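Local coordinates for protein flavodoxin (Aquifex aeolicus, PDB 2ARK) that binds FMN and probably serves as a low-potential electron donor to redox enzymes, at the interface of chains A and B and the interface of chains A and C. Sequence-based numbering; all coordinates share one arbitrary frame. Chains: chain A/B/C, Flavodoxin.

Chain A meets chain B at contact 1 and chain C at contacts 2 and 3, each interface being two-fold symmetric. The C-alpha centres of contacts 1 and 2 lie about 18 Å apart, those of 2 and 3 about 16 Å, and those of 1 and 3 about 28 Å. Helix 104-117 serves both interfaces, lending B:Met114 to contact 1 and most of the packing residues to contact 2. Short strand 121-122 joins contacts 2 and 3 through A:Val122 and A:Leu121. Two different interfaces meeting on one chain fit the deposited tetramer, though the structure alone does not show that it forms in the cell.

Contact 1: the interface of chains A and B. Residues chain A 63-64, 66-69; chain B 72, 76, 114.
B:Lys72 reaches into a chain A loop with CG anti to its own backbone N (chi1 -165°), and its chain bends at chi2, chi3 and chi4, the last (-49°) turning the ammonium toward the carbonyls of A:Asn63 and A:Val67. NZ of B:Lys72 donates to O of A:Asn63 at 2.7 Å, approaching from above the carbonyl plane. The bond from NZ of B:Lys72 to O of A:Val67, 2.9 Å long, is also tilted from the plane. From its own chain, B:Asp76 adds a salt bridge, its OD2 taking NZ of B:Lys72 on the syn lone pair at 3.0 Å. Together with the two carbonyls, the acid helps fix the ammonium's rotation, and it probably offsets its charge. Farther back, CE of B:Lys72 packs on CB of A:Leu66 at 3.8 Å, and CG of B:Lys72 lies 3.9 Å from CB of A:Trp69. The A:Asn63 and B:Asp76 side chains cross at about a right angle, their amide and carboxylate planes 80° apart, with CB of A:Asn63 3.6 Å from OD2 of B:Asp76. A methionine in place of B:Lys72 would probably leave both loop carbonyls without this donor and B:Asp76 without its cation. CB of A:Met64, a poorly ordered selenomethionine, lies 3.7 Å from CG of B:Met114. On chain A the site is the loop between strand 55-61 and helix 69-78, which typically borders the flavin in flavodoxins; on chain B, helices 69-78 and 104-117.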
loop_
_atom_site.group_PDB
_atom_site.type_symbol
_atom_site.label_atom_id
_atom_site.label_comp_id
_atom_site.label_asym_id
_atom_site.label_seq_id
_atom_site.Cartn_x
_atom_site.Cartn_y
_atom_site.Cartn_z
ATOM N N ASN A 63 1.425 14.534 -2.231
ATOM C CA ASN A 63 2.794 14.987 -2.488
ATOM C C ASN A 63 3.721 13.780 -2.718
ATOM O O ASN A 63 4.054 13.046 -1.770
ATOM C CB ASN A 63 3.326 15.882 -1.349
ATOM C CG ASN A 63 2.634 17.268 -1.273
ATOM O OD1 ASN A 63 2.770 17.978 -0.274
ATOM N ND2 ASN A 63 1.928 17.654 -2.320
HETATM N N MSE A 64 4.138 13.594 -3.967
HETATM C CA MSE A 64 4.903 12.435 -4.373
HETATM C C MSE A 64 4.174 11.149 -3.968
HETATM O O MSE A 64 4.790 10.178 -3.553
HETATM C CB MSE A 64 6.333 12.478 -3.832
HETATM C CG MSE A 64 7.109 13.760 -4.163
HETATM SE SE MSE A 64 7.212 14.232 -6.172
HETATM C CE MSE A 64 5.309 15.174 -6.608
ATOM N N LEU A 66 2.066 10.698 -1.486
ATOM C CA LEU A 66 2.034 10.498 -0.046
ATOM C C LEU A 66 1.519 11.735 0.686
ATOM O O LEU A 66 1.519 12.832 0.106
ATOM C CB LEU A 66 3.452 10.164 0.485
ATOM C CG LEU A 66 4.158 8.866 0.040
ATOM C CD1 LEU A 66 5.560 8.722 0.614
ATOM C CD2 LEU A 66 3.351 7.620 0.335
ATOM N N VAL A 67 1.106 11.538 1.961
ATOM C CA VAL A 67 0.972 12.629 2.944
ATOM C C VAL A 67 2.120 13.616 2.807
ATOM O O VAL A 67 3.260 13.214 2.521
ATOM C CB VAL A 67 1.196 12.243 4.425
ATOM C CG1 VAL A 67 0.019 12.675 5.329
ATOM C CG2 VAL A 67 1.773 10.861 4.647
ATOM N N SER A 68 1.828 14.885 3.105
ATOM C CA SER A 68 2.844 15.908 3.109
ATOM C C SER A 68 3.787 15.752 4.306
ATOM O O SER A 68 3.461 15.117 5.347
ATOM C CB SER A 68 2.189 17.273 3.151
ATOM O OG SER A 68 1.678 17.506 4.431
ATOM N N TRP A 69 4.951 16.351 4.171
ATOM C CA TRP A 69 5.932 16.262 5.217
ATOM C C TRP A 69 5.469 16.992 6.495
ATOM O O TRP A 69 5.824 16.555 7.620
ATOM C CB TRP A 69 7.309 16.718 4.714
ATOM C CG TRP A 69 7.527 18.190 4.568
ATOM C CD1 TRP A 69 7.486 18.909 3.412
ATOM C CD2 TRP A 69 7.899 19.131 5.615
ATOM N NE1 TRP A 69 7.794 20.238 3.671
ATOM C CE2 TRP A 69 8.001 20.404 5.014
ATOM C CE3 TRP A 69 8.112 19.017 7.006
ATOM C CZ2 TRP A 69 8.332 21.561 5.746
ATOM C CZ3 TRP A 69 8.415 20.164 7.737
ATOM C CH2 TRP A 69 8.548 21.423 7.098
ATOM N N LYS B 72 11.048 12.893 3.355
ATOM C CA LYS B 72 9.934 13.464 2.592
ATOM C C LYS B 72 10.131 14.952 2.213
ATOM O O LYS B 72 9.893 15.311 1.061
ATOM C CB LYS B 72 8.641 13.246 3.385
ATOM C CG LYS B 72 7.357 13.452 2.629
ATOM C CD LYS B 72 6.954 12.227 1.816
ATOM C CE LYS B 72 6.354 12.626 0.475
ATOM N NZ LYS B 72 5.284 13.683 0.533
ATOM N N ASP B 76 10.192 16.366 -1.566
ATOM C CA ASP B 76 9.252 17.416 -1.931
ATOM C C ASP B 76 10.027 18.719 -2.321
ATOM O O ASP B 76 9.828 19.245 -3.422
ATOM C CB ASP B 76 8.192 17.661 -0.813
ATOM C CG ASP B 76 7.199 16.463 -0.619
ATOM O OD1 ASP B 76 7.163 15.567 -1.511
ATOM O OD2 ASP B 76 6.445 16.400 0.425
HETATM N N MSE B 114 7.049 6.918 -3.413
HETATM C CA MSE B 114 7.706 8.167 -3.670
HETATM C C MSE B 114 8.620 8.093 -4.915
HETATM O O MSE B 114 8.533 8.942 -5.813
HETATM C CB MSE B 114 8.485 8.534 -2.433
HETATM C CG MSE B 114 8.607 9.990 -2.190
HETATM SE SE MSE B 114 9.522 10.292 -0.462
HETATM C CE MSE B 114 11.092 9.059 -0.644
HETATM O O HOH W 1 4.875 18.021 1.320
#

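Contact 2: the interface of chains A and C. Residues chain A 109, 112, 116, 122, 136-137; chain C 109, 113, 116, 122.
A:Val122 and C:Val122 pair in an antiparallel beta bridge: N of A:Val122 donates to O of C:Val122 at 2.7 Å, and N of C:Val122 returns a bond to O of A:Val122, also 2.7 Å long. Their side chains touch through CG2 of A:Val122 and CG1 of C:Val122, 3.7 Å apart, and the A:Met116 side chain crosses C:Val122 at a slant, its SE against that same CG1. Farther along, A:Tyr137 crosses C:Thr113 at about a right angle. Its phenol OH gives a 2.8 Å hydrogen bond to O of C:Thr113, which sits at the ring edge, in its plane, while the hydroxyl stands above the carbonyl plane. Within chain C, OG1 of C:Thr113 bonds back to O of C:Met109. Selenomethionines fill the middle. C:Met116 and A:Leu112 reach toward each other, SE of C:Met116 3.7 Å from CD1 of A:Leu112; the bend at chi3 (-91°) turns CE of C:Met116 toward SE of A:Met109, 4.0 Å away. A:Met116 meets C:Met109 tip to tip, CE to SE, at 3.7 Å. A water links O of A:His136 with O of C:Met116. The patch joins helices 104-117 and strands 121-122 of both copies, and so probably helps hold the A-C pair together.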
loop_
_atom_site.group_PDB
_atom_site.type_symbol
_atom_site.label_atom_id
_atom_site.label_comp_id
_atom_site.label_asym_id
_atom_site.label_seq_id
_atom_site.Cartn_x
_atom_site.Cartn_y
_atom_site.Cartn_z
HETATM N N MSE A 109 -4.188 6.043 1.307
HETATM C CA MSE A 109 -3.585 4.850 1.895
HETATM C C MSE A 109 -2.470 5.170 2.879
HETATM O O MSE A 109 -2.454 4.572 3.945
HETATM C CB MSE A 109 -3.067 3.882 0.848
HETATM C CG MSE A 109 -4.154 3.100 0.177
HETATM SE SE MSE A 109 -5.273 1.985 1.418
HETATM C CE MSE A 109 -3.902 1.332 2.531
ATOM N N LEU A 112 -3.973 6.703 6.044
ATOM C CA LEU A 112 -4.559 5.589 6.774
ATOM C C LEU A 112 -3.518 4.710 7.496
ATOM O O LEU A 112 -3.760 4.242 8.607
ATOM C CB LEU A 112 -5.461 4.739 5.859
ATOM C CG LEU A 112 -6.732 5.456 5.365
ATOM C CD1 LEU A 112 -7.436 4.659 4.236
ATOM C CD2 LEU A 112 -7.708 5.814 6.477
HETATM N N MSE A 116 -3.399 4.136 11.384
HETATM C CA MSE A 116 -3.468 2.799 11.954
HETATM C C MSE A 116 -2.367 2.553 12.931
HETATM O O MSE A 116 -2.532 1.810 13.908
HETATM C CB MSE A 116 -3.457 1.729 10.888
HETATM C CG MSE A 116 -4.811 1.577 10.283
HETATM SE SE MSE A 116 -4.907 0.063 9.034
HETATM C CE MSE A 116 -3.721 0.829 7.512
ATOM N N VAL A 122 -9.763 2.764 11.340
ATOM C CA VAL A 122 -9.884 3.557 10.112
ATOM C C VAL A 122 -10.836 2.954 9.077
ATOM O O VAL A 122 -11.129 1.758 9.070
ATOM C CB VAL A 122 -8.495 3.849 9.484
ATOM C CG1 VAL A 122 -7.516 4.392 10.562
ATOM C CG2 VAL A 122 -7.919 2.586 8.827
ATOM N N HIS A 136 -13.865 5.218 -1.619
ATOM C CA HIS A 136 -13.587 3.963 -0.921
ATOM C C HIS A 136 -12.461 3.974 0.110
ATOM O O HIS A 136 -12.503 3.202 1.086
ATOM C CB HIS A 136 -13.365 2.810 -1.931
ATOM C CG HIS A 136 -14.590 2.423 -2.683
ATOM N ND1 HIS A 136 -15.822 2.996 -2.454
ATOM C CD2 HIS A 136 -14.784 1.496 -3.650
ATOM C CE1 HIS A 136 -16.718 2.450 -3.252
ATOM N NE2 HIS A 136 -16.114 1.532 -3.983
ATOM N N TYR A 137 -11.440 4.788 -0.136
ATOM C CA TYR A 137 -10.269 4.900 0.776
ATOM C C TYR A 137 -10.163 6.290 1.389
ATOM O O TYR A 137 -9.294 6.566 2.224
ATOM C CB TYR A 137 -8.963 4.402 0.099
ATOM C CG TYR A 137 -9.191 2.974 -0.326
ATOM C CD1 TYR A 137 -9.561 2.660 -1.646
ATOM C CD2 TYR A 137 -9.183 1.956 0.619
ATOM C CE1 TYR A 137 -9.872 1.315 -2.023
ATOM C CE2 TYR A 137 -9.509 0.601 0.265
ATOM C CZ TYR A 137 -9.834 0.294 -1.056
ATOM O OH TYR A 137 -10.140 -1.031 -1.400
HETATM N N MSE C 109 -1.715 -5.427 4.647
HETATM C CA MSE C 109 -2.269 -4.225 3.936
HETATM C C MSE C 109 -3.351 -4.608 2.907
HETATM O O MSE C 109 -4.399 -3.932 2.837
HETATM C CB MSE C 109 -1.195 -3.384 3.232
HETATM C CG MSE C 109 -0.396 -2.399 4.111
HETATM SE SE MSE C 109 -1.517 -1.365 5.539
HETATM C CE MSE C 109 -2.745 -0.544 4.304
ATOM N N THR C 113 -7.245 -3.516 2.776
ATOM C CA THR C 113 -7.745 -2.803 1.627
ATOM C C THR C 113 -9.072 -3.376 1.225
ATOM O O THR C 113 -10.000 -2.647 0.899
ATOM C CB THR C 113 -6.755 -2.983 0.462
ATOM O OG1 THR C 113 -5.548 -2.319 0.807
ATOM C CG2 THR C 113 -7.280 -2.426 -0.870
HETATM N N MSE C 116 -11.738 -2.629 4.056
HETATM C CA MSE C 116 -12.155 -1.232 3.921
HETATM C C MSE C 116 -13.110 -1.002 2.766
HETATM O O MSE C 116 -13.979 -0.131 2.837
HETATM C CB MSE C 116 -10.951 -0.297 3.791
HETATM C CG MSE C 116 -10.214 -0.100 5.087
HETATM SE SE MSE C 116 -8.869 1.348 4.948
HETATM C CE MSE C 116 -7.219 0.238 4.379
ATOM N N VAL C 122 -11.332 -0.587 10.450
ATOM C CA VAL C 122 -10.244 -1.539 10.310
ATOM C C VAL C 122 -9.130 -1.042 11.222
ATOM O O VAL C 122 -8.959 0.171 11.405
ATOM C CB VAL C 122 -9.922 -1.547 8.748
ATOM C CG1 VAL C 122 -8.506 -1.053 8.329
ATOM C CG2 VAL C 122 -10.479 -2.802 8.066
HETATM O O HOH W 2 -15.250 1.761 0.903
#

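Contact 3: the interface of chains A and C. Residues chain A 86-88, 119, 121; chain C 164, 168, 176, 180, 185.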
loop_
_atom_site.group_PDB
_atom_site.type_symbol
_atom_site.label_atom_id
_atom_site.label_comp_id
_atom_site.label_asym_id
_atom_site.label_seq_id
_atom_site.Cartn_x
_atom_site.Cartn_y
_atom_site.Cartn_z
ATOM N N ILE A 86 -3.669 6.465 22.907
ATOM C CA ILE A 86 -4.867 7.026 22.280
ATOM C C ILE A 86 -5.533 6.070 21.297
ATOM O O ILE A 86 -6.206 6.520 20.391
ATOM C CB ILE A 86 -4.631 8.432 21.608
ATOM C CG1 ILE A 86 -3.511 8.375 20.575
ATOM C CG2 ILE A 86 -4.348 9.491 22.666
ATOM C CD1 ILE A 86 -3.360 9.611 19.767
ATOM N N ASP A 87 -5.353 4.760 21.496
ATOM C CA ASP A 87 -5.937 3.729 20.637
ATOM C C ASP A 87 -7.447 3.812 20.586
ATOM O O ASP A 87 -8.080 4.179 21.570
ATOM C CB ASP A 87 -5.570 2.342 21.142
ATOM C CG ASP A 87 -4.068 2.068 21.122
ATOM O OD1 ASP A 87 -3.299 2.827 21.752
ATOM O OD2 ASP A 87 -3.667 1.070 20.489
ATOM N N GLY A 88 -8.023 3.463 19.435
ATOM C CA GLY A 88 -9.477 3.358 19.318
ATOM C C GLY A 88 -10.203 4.647 18.963
ATOM O O GLY A 88 -11.430 4.706 19.035
ATOM N N GLY A 119 -3.105 2.974 16.432
ATOM C CA GLY A 119 -4.088 2.095 16.962
ATOM C C GLY A 119 -5.505 2.572 16.731
ATOM O O GLY A 119 -6.441 2.075 17.382
ATOM N N LEU A 121 -9.070 3.055 14.634
ATOM C CA LEU A 121 -9.950 2.304 13.742
ATOM C C LEU A 121 -10.176 3.216 12.533
ATOM O O LEU A 121 -10.706 4.334 12.697
ATOM C CB LEU A 121 -11.294 2.021 14.416
ATOM C CG LEU A 121 -11.632 0.965 15.481
ATOM C CD1 LEU A 121 -11.873 -0.373 14.826
ATOM C CD2 LEU A 121 -10.606 0.830 16.631
ATOM N N TRP C 164 -12.509 -4.114 21.091
ATOM C CA TRP C 164 -13.119 -3.087 20.245
ATOM C C TRP C 164 -14.607 -3.356 19.983
ATOM O O TRP C 164 -15.421 -2.432 19.956
ATOM C CB TRP C 164 -12.379 -2.993 18.903
ATOM C CG TRP C 164 -11.042 -2.340 18.907
ATOM C CD1 TRP C 164 -10.108 -2.487 17.950
ATOM C CD2 TRP C 164 -10.486 -1.405 19.869
ATOM N NE1 TRP C 164 -9.018 -1.714 18.219
ATOM C CE2 TRP C 164 -9.201 -1.048 19.395
ATOM C CE3 TRP C 164 -10.929 -0.869 21.088
ATOM C CZ2 TRP C 164 -8.345 -0.163 20.077
ATOM C CZ3 TRP C 164 -10.069 0.022 21.775
ATOM C CH2 TRP C 164 -8.786 0.353 21.265
ATOM N N PHE C 168 -17.193 -0.600 21.404
ATOM C CA PHE C 168 -17.903 0.131 20.346
ATOM C C PHE C 168 -19.238 -0.442 19.917
ATOM O O PHE C 168 -20.109 0.314 19.523
ATOM C CB PHE C 168 -17.008 0.303 19.101
ATOM C CG PHE C 168 -15.750 1.058 19.378
ATOM C CD1 PHE C 168 -14.522 0.444 19.238
ATOM C CD2 PHE C 168 -15.809 2.382 19.847
ATOM C CE1 PHE C 168 -13.336 1.145 19.504
ATOM C CE2 PHE C 168 -14.654 3.084 20.140
ATOM C CZ PHE C 168 -13.399 2.461 19.956
ATOM N N LEU C 176 -12.076 1.197 27.539
ATOM C CA LEU C 176 -11.231 2.037 26.679
ATOM C C LEU C 176 -10.034 2.638 27.418
ATOM O O LEU C 176 -8.873 2.483 26.972
ATOM C CB LEU C 176 -12.054 3.131 25.978
ATOM C CG LEU C 176 -11.337 3.982 24.915
ATOM C CD1 LEU C 176 -10.625 3.122 23.836
ATOM C CD2 LEU C 176 -12.277 5.012 24.265
ATOM N N ARG C 180 -6.018 1.832 27.388
ATOM C CA ARG C 180 -5.098 2.914 27.019
ATOM C C ARG C 180 -3.935 3.092 27.988
ATOM O O ARG C 180 -2.799 3.391 27.562
ATOM C CB ARG C 180 -5.842 4.242 26.796
ATOM C CG ARG C 180 -6.567 4.300 25.455
ATOM C CD ARG C 180 -7.471 5.487 25.400
ATOM N NE ARG C 180 -7.958 5.765 24.055
ATOM C CZ ARG C 180 -8.796 6.753 23.745
ATOM N NH1 ARG C 180 -9.267 7.565 24.688
ATOM N NH2 ARG C 180 -9.161 6.930 22.489
ATOM N N ARG C 185 0.744 -3.715 28.097
ATOM C CA ARG C 185 0.595 -3.747 26.664
ATOM C C ARG C 185 1.951 -3.596 25.971
ATOM O O ARG C 185 2.072 -3.836 24.766
ATOM C CB ARG C 185 -0.376 -2.657 26.226
ATOM C CG ARG C 185 -1.860 -2.946 26.531
ATOM C CD ARG C 185 -2.743 -1.748 26.142
ATOM N NE ARG C 185 -2.387 -1.259 24.809
ATOM C CZ ARG C 185 -2.323 0.014 24.450
ATOM N NH1 ARG C 185 -1.964 0.310 23.215
ATOM N NH2 ARG C 185 -2.600 0.984 25.316
HETATM O O HOH W 3 -6.327 -0.722 17.406
#
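At the two-fold A-C interface of this flavodoxin-family protein, which may not be a biological one, A:Asp87 and A:Gly88 make a turn before strand 90-97, the glycine at a positive phi of 87°, and present its peptide to C:Arg180 and C:Trp164. O of A:Asp87 accepts from two nitrogens of one guanidinium: NE of C:Arg180 at 3.0 Å, on a carbonyl lone pair, and NH2 of C:Arg180 at 3.1 Å, from above the carbonyl plane. The arginine chain is extended from CG to NE, which carries this side-on edge to the turn, and CD2 of C:Leu176 covers one guanidinium face. The A:Asp87 carboxylate meets C:Arg185 tip to tip, OD1 lying 3.2 Å from NH1 in a salt bridge whose hydrogen bond is weak, the two planes turned 83° apart. CB of A:Asp87 touches the rim of the C:Trp164 indole, 3.8 Å from CH2. Next to it CA of A:Gly88 packs 3.6 Å from CH2 of C:Trp164. Over a face of the five-membered ring sits CD2 of A:Leu121, 3.4 Å from NE1 of C:Trp164. That indole N-H turns to a water shared with O of A:Gly119. Beside the same leucine methyl stands the C:Phe168 ring, from the end of helix 148-168.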